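Local atomic coordinates of esterase (uncultured bacterium FLS12, PDB entry 4RGY), a protein that acts as a low-temperature-active alkaline esterase of the alpha/beta-hydrolase clan, probably cleaving esters with a catalytic triad. Residues Ser19-Leu24 and Val76-Val81; His43-Leu48 and Phe111-Ala116. One frame throughout, in Å; residues are numbered along the deposited sequence.

Overall arrangement
Interaction 1 lies within the mixed sheet of this alpha/beta-hydrolase fold, and interaction 2 ties a loop to the start of one of its strands; their centres are about 11 Å apart. Interaction 1 is an antiparallel pairing of strands 16-25 and 75-79; interaction 2 joins strand 45-49 to the loop after helix 95-110. Along the chain the four segments alternate, 19-24, 43-48, 76-81, 111-116. Strand 75-79 pairs with 16-25 on one side and runs parallel to 45-49 on the other, where Val77 N meets Leu46 O at 2.9 Å, a probable hydrogen bond. It thus joins the antiparallel strands to the parallel ones, which carry the putative nucleophile elbow at Ser126.

Interaction 1: residues Ser19-Leu24 and Val76-Val81; sequences SMTVIL and VVMPAV
Thr21 and Met78 form an antiparallel hydrogen-bonded pair, and Ile23 and Val76 a second one; between them stands the non-hydrogen-bonded pair Val22 and Val77. Thr21 N donates to Met78 O (2.9 Å) and Met78 N to Thr21 O; in the other pair Ile23 N donates to Val76 O and Val76 N to Ile23 O. Beyond the last direct bond, a water bridges the strands, donating to Ser19 O (2.7 Å) and accepting from Ala80 N.

Apolar contacts cover both faces. On one, Ile23 holds CG1 between its backbone N and carbonyl carbon (chi1 48°), a tight 3.5 Å from Val76 CB and 4.1 Å from Met78 CE. Met78, bent at chi3 (-72°), brings CE to 3.9 Å from Thr21 CG2. An alanine at Ile23, lacking CG1, CG2 and CD1, would probably leave a gap beside Val76 and the Met78 methyl. On the opposite face, Met20 SD touches Val77 CG1 at 3.9 Å, and Val22 lies beside Val77.

Thr21 OG1 hydrogen-bonds to Gln6 OE1 and His56 O. Thr21, Ile23, Val76 and Met78 satisfy one another's backbone groups, while Met20, Val22 and Val77 turn theirs to the flanking strands, so the pairing can stay buried.

Interaction 2: residues His43-Leu48 and Phe111-Ala116; sequences HPTLFL and FPLATA
His43 and Ala114 meet through the backbone, where Ala114 N donates to His43 O at 2.8 Å with an almost straight N-H...O angle of 171°. The companion bond runs the other way, from His43 N to Pro112 O (2.9 Å), and together they bridge His43 to Leu113, whose CA atoms are 4.7 Å apart. Pro112 O also lies near the His43 ring, 3.6 Å from CD2, approaching it obliquely. Ala114 CB rests 3.3 Å from His43 O, the same oxygen its N binds.

That carbonyl is gripped twice. Thr45 OG1, set beside its own backbone N (chi1 -61°), donates to His43 O at 3.0 Å. Ala114 N and Thr45 OG1 both lie well out of the carbonyl plane, on opposite faces of it, so the oxygen is held between them. The same hydroxyl oxygen lies 3.5 Å from both CB and CD2 of Leu113, whose side chain crosses that of Thr45 at about a right angle.

Farther out, an inverse gamma turn centred on Pro112, with a weak bond from Leu113 N to Phe111 O, shapes the loop that presents Pro112 O. Leu113 packs against Ala75, Ala107 and Leu24, and Arg108 NE bonds to Ala114 O. Pro112 also packs on Phe110 of the second subunit, which places the loop beside a subunit interface.

A single bridge therefore ties the entry to strand 45-49 to the return connection of the beta-alpha-beta crossover from strand 75-79 through helix 95-110 to strand 120-125, a unit typical of the alpha/beta-hydrolase fold.

Interaction 1: residues Ser19-Leu24 and Val76-Val81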
# COMPACT_ATOMS: atom_id res chain seq x y z
N SER A 19 -8.59 -5.87 -4.74
CA SER A 19 -8.01 -5.52 -3.45
C SER A 19 -9.07 -5.41 -2.37
O SER A 19 -10.23 -5.15 -2.66
CB SER A 19 -7.29 -4.18 -3.55
OG SER A 19 -6.27 -4.24 -4.52
N MET A 20 -8.66 -5.61 -1.12
CA MET A 20 -9.50 -5.28 0.03
C MET A 20 -8.62 -4.77 1.16
O MET A 20 -7.40 -5.00 1.18
CB MET A 20 -10.30 -6.49 0.50
CG MET A 20 -9.44 -7.62 1.07
SD MET A 20 -10.51 -8.95 1.63
CE MET A 20 -9.32 -10.28 1.78
N THR A 21 -9.23 -4.07 2.11
CA THR A 21 -8.54 -3.62 3.31
C THR A 21 -9.11 -4.40 4.48
O THR A 21 -10.33 -4.53 4.60
CB THR A 21 -8.80 -2.13 3.56
OG1 THR A 21 -8.39 -1.39 2.40
CG2 THR A 21 -8.05 -1.64 4.78
N VAL A 22 -8.24 -4.94 5.33
CA VAL A 22 -8.68 -5.69 6.50
C VAL A 22 -8.00 -5.14 7.74
O VAL A 22 -6.80 -4.86 7.73
CB VAL A 22 -8.35 -7.20 6.34
CG1 VAL A 22 -8.59 -7.96 7.63
CG2 VAL A 22 -9.17 -7.81 5.20
N ILE A 23 -8.77 -4.96 8.81
CA ILE A 23 -8.14 -4.68 10.09
C ILE A 23 -8.43 -5.80 11.08
O ILE A 23 -9.57 -6.28 11.17
CB ILE A 23 -8.52 -3.30 10.66
CG1 ILE A 23 -10.01 -3.06 10.60
CG2 ILE A 23 -7.81 -2.20 9.88
CD1 ILE A 23 -10.42 -1.70 11.16
N LEU A 24 -7.38 -6.23 11.77
CA LEU A 24 -7.44 -7.37 12.68
C LEU A 24 -6.96 -6.92 14.05
O LEU A 24 -5.98 -6.19 14.15
CB LEU A 24 -6.45 -8.45 12.25
CG LEU A 24 -6.73 -9.60 11.31
CD1 LEU A 24 -5.55 -10.58 11.38
CD2 LEU A 24 -8.04 -10.30 11.66
N VAL A 76 -12.49 -6.18 10.81
CA VAL A 76 -13.30 -5.50 9.80
C VAL A 76 -12.73 -5.80 8.41
O VAL A 76 -11.53 -5.67 8.18
CB VAL A 76 -13.33 -3.98 10.03
CG1 VAL A 76 -14.30 -3.33 9.06
CG2 VAL A 76 -13.76 -3.66 11.46
N VAL A 77 -13.62 -6.19 7.50
CA VAL A 77 -13.23 -6.51 6.13
C VAL A 77 -13.91 -5.54 5.19
O VAL A 77 -15.14 -5.46 5.17
CB VAL A 77 -13.61 -7.96 5.75
CG1 VAL A 77 -13.34 -8.24 4.27
CG2 VAL A 77 -12.86 -8.97 6.63
N MET A 78 -13.12 -4.80 4.41
CA MET A 78 -13.61 -3.74 3.54
C MET A 78 -13.20 -4.05 2.11
O MET A 78 -12.08 -3.77 1.69
CB MET A 78 -13.02 -2.40 4.00
CG MET A 78 -13.63 -1.91 5.31
SD MET A 78 -12.58 -0.81 6.28
CE MET A 78 -11.33 -1.96 6.89
N PRO A 79 -14.13 -4.62 1.34
CA PRO A 79 -13.81 -5.02 -0.03
C PRO A 79 -14.26 -3.99 -1.06
O PRO A 79 -14.83 -2.97 -0.68
CB PRO A 79 -14.64 -6.26 -0.20
CG PRO A 79 -15.89 -5.99 0.60
CD PRO A 79 -15.45 -5.13 1.77
N ALA A 80 -13.97 -4.26 -2.33
CA ALA A 80 -14.32 -3.37 -3.44
C ALA A 80 -15.26 -4.08 -4.40
O ALA A 80 -15.03 -5.25 -4.76
CB ALA A 80 -13.07 -2.93 -4.17
N VAL A 81 -16.32 -3.39 -4.84
CA VAL A 81 -17.23 -3.97 -5.82
C VAL A 81 -17.52 -3.05 -7.01
O VAL A 81 -18.50 -3.26 -7.74
CB VAL A 81 -18.57 -4.41 -5.20
CG1 VAL A 81 -18.33 -5.42 -4.09
CG2 VAL A 81 -19.35 -3.19 -4.68
O HOH W 1 -12.48 -6.63 -3.03

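Interaction 2: residues His43-Leu48 and Phe111-Ala116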
# COMPACT_ATOMS: atom_id res chain seq x y z
N HIS A 43 -11.95 -14.35 15.13
CA HIS A 43 -12.51 -13.06 15.49
C HIS A 43 -13.86 -12.84 14.85
O HIS A 43 -14.03 -13.10 13.67
CB HIS A 43 -11.56 -11.94 15.05
CG HIS A 43 -10.32 -11.85 15.88
ND1 HIS A 43 -10.33 -11.39 17.18
CD2 HIS A 43 -9.03 -12.17 15.60
CE1 HIS A 43 -9.10 -11.42 17.67
NE2 HIS A 43 -8.29 -11.90 16.73
N PRO A 44 -14.83 -12.35 15.64
CA PRO A 44 -16.07 -11.86 15.03
C PRO A 44 -15.69 -10.82 13.97
O PRO A 44 -14.70 -10.09 14.14
CB PRO A 44 -16.80 -11.21 16.20
CG PRO A 44 -16.28 -11.92 17.41
CD PRO A 44 -14.84 -12.20 17.10
N THR A 45 -16.46 -10.79 12.88
CA THR A 45 -16.07 -9.99 11.73
C THR A 45 -17.20 -9.13 11.22
O THR A 45 -18.32 -9.60 11.01
CB THR A 45 -15.55 -10.89 10.59
OG1 THR A 45 -14.40 -11.60 11.05
CG2 THR A 45 -15.15 -10.06 9.36
N LEU A 46 -16.89 -7.85 11.03
CA LEU A 46 -17.81 -6.94 10.35
C LEU A 46 -17.35 -6.74 8.90
O LEU A 46 -16.23 -6.30 8.65
CB LEU A 46 -17.85 -5.59 11.07
CG LEU A 46 -18.55 -4.43 10.36
CD1 LEU A 46 -20.05 -4.68 10.27
CD2 LEU A 46 -18.27 -3.10 11.08
N PHE A 47 -18.23 -7.08 7.97
CA PHE A 47 -18.01 -6.77 6.56
C PHE A 47 -18.58 -5.39 6.33
O PHE A 47 -19.78 -5.17 6.54
CB PHE A 47 -18.66 -7.83 5.67
CG PHE A 47 -18.00 -9.17 5.79
CD1 PHE A 47 -18.33 -10.04 6.83
CD2 PHE A 47 -17.01 -9.55 4.89
CE1 PHE A 47 -17.69 -11.28 6.95
CE2 PHE A 47 -16.38 -10.78 5.00
CZ PHE A 47 -16.71 -11.64 6.03
N LEU A 48 -17.73 -4.45 5.91
CA LEU A 48 -18.07 -3.03 5.89
C LEU A 48 -17.97 -2.54 4.46
O LEU A 48 -16.88 -2.46 3.88
CB LEU A 48 -17.13 -2.27 6.83
CG LEU A 48 -17.40 -0.77 7.06
CD1 LEU A 48 -18.81 -0.50 7.57
CD2 LEU A 48 -16.37 -0.21 8.03
N PHE A 111 -7.24 -14.95 7.00
CA PHE A 111 -7.19 -14.35 8.33
C PHE A 111 -7.95 -15.19 9.35
O PHE A 111 -8.82 -15.99 8.98
CB PHE A 111 -7.75 -12.92 8.30
CG PHE A 111 -6.94 -11.97 7.44
CD1 PHE A 111 -5.67 -11.56 7.84
CD2 PHE A 111 -7.46 -11.48 6.25
CE1 PHE A 111 -4.93 -10.69 7.06
CE2 PHE A 111 -6.72 -10.61 5.46
CZ PHE A 111 -5.45 -10.22 5.88
N PRO A 112 -7.63 -15.02 10.64
CA PRO A 112 -8.27 -15.82 11.69
C PRO A 112 -9.65 -15.25 12.04
O PRO A 112 -9.86 -14.70 13.12
CB PRO A 112 -7.29 -15.69 12.86
CG PRO A 112 -6.64 -14.37 12.66
CD PRO A 112 -6.53 -14.20 11.17
N LEU A 113 -10.57 -15.41 11.09
CA LEU A 113 -11.91 -14.85 11.20
C LEU A 113 -12.95 -15.93 11.51
O LEU A 113 -12.86 -17.06 11.02
CB LEU A 113 -12.29 -14.16 9.90
CG LEU A 113 -11.30 -13.12 9.36
CD1 LEU A 113 -11.88 -12.49 8.11
CD2 LEU A 113 -10.98 -12.06 10.39
N ALA A 114 -13.94 -15.55 12.32
CA ALA A 114 -15.07 -16.44 12.62
C ALA A 114 -15.89 -16.77 11.39
O ALA A 114 -15.90 -16.02 10.41
CB ALA A 114 -15.96 -15.81 13.68
N THR A 115 -16.61 -17.88 11.46
CA THR A 115 -17.53 -18.29 10.42
C THR A 115 -18.96 -18.29 10.94
O THR A 115 -19.91 -18.12 10.17
CB THR A 115 -17.19 -19.70 9.90
OG1 THR A 115 -17.05 -20.60 11.01
CG2 THR A 115 -15.88 -19.67 9.15
N ALA A 116 -19.11 -18.47 12.24
CA ALA A 116 -20.43 -18.60 12.87
C ALA A 116 -21.32 -17.39 12.62
O ALA A 116 -20.85 -16.25 12.67
CB ALA A 116 -20.27 -18.84 14.36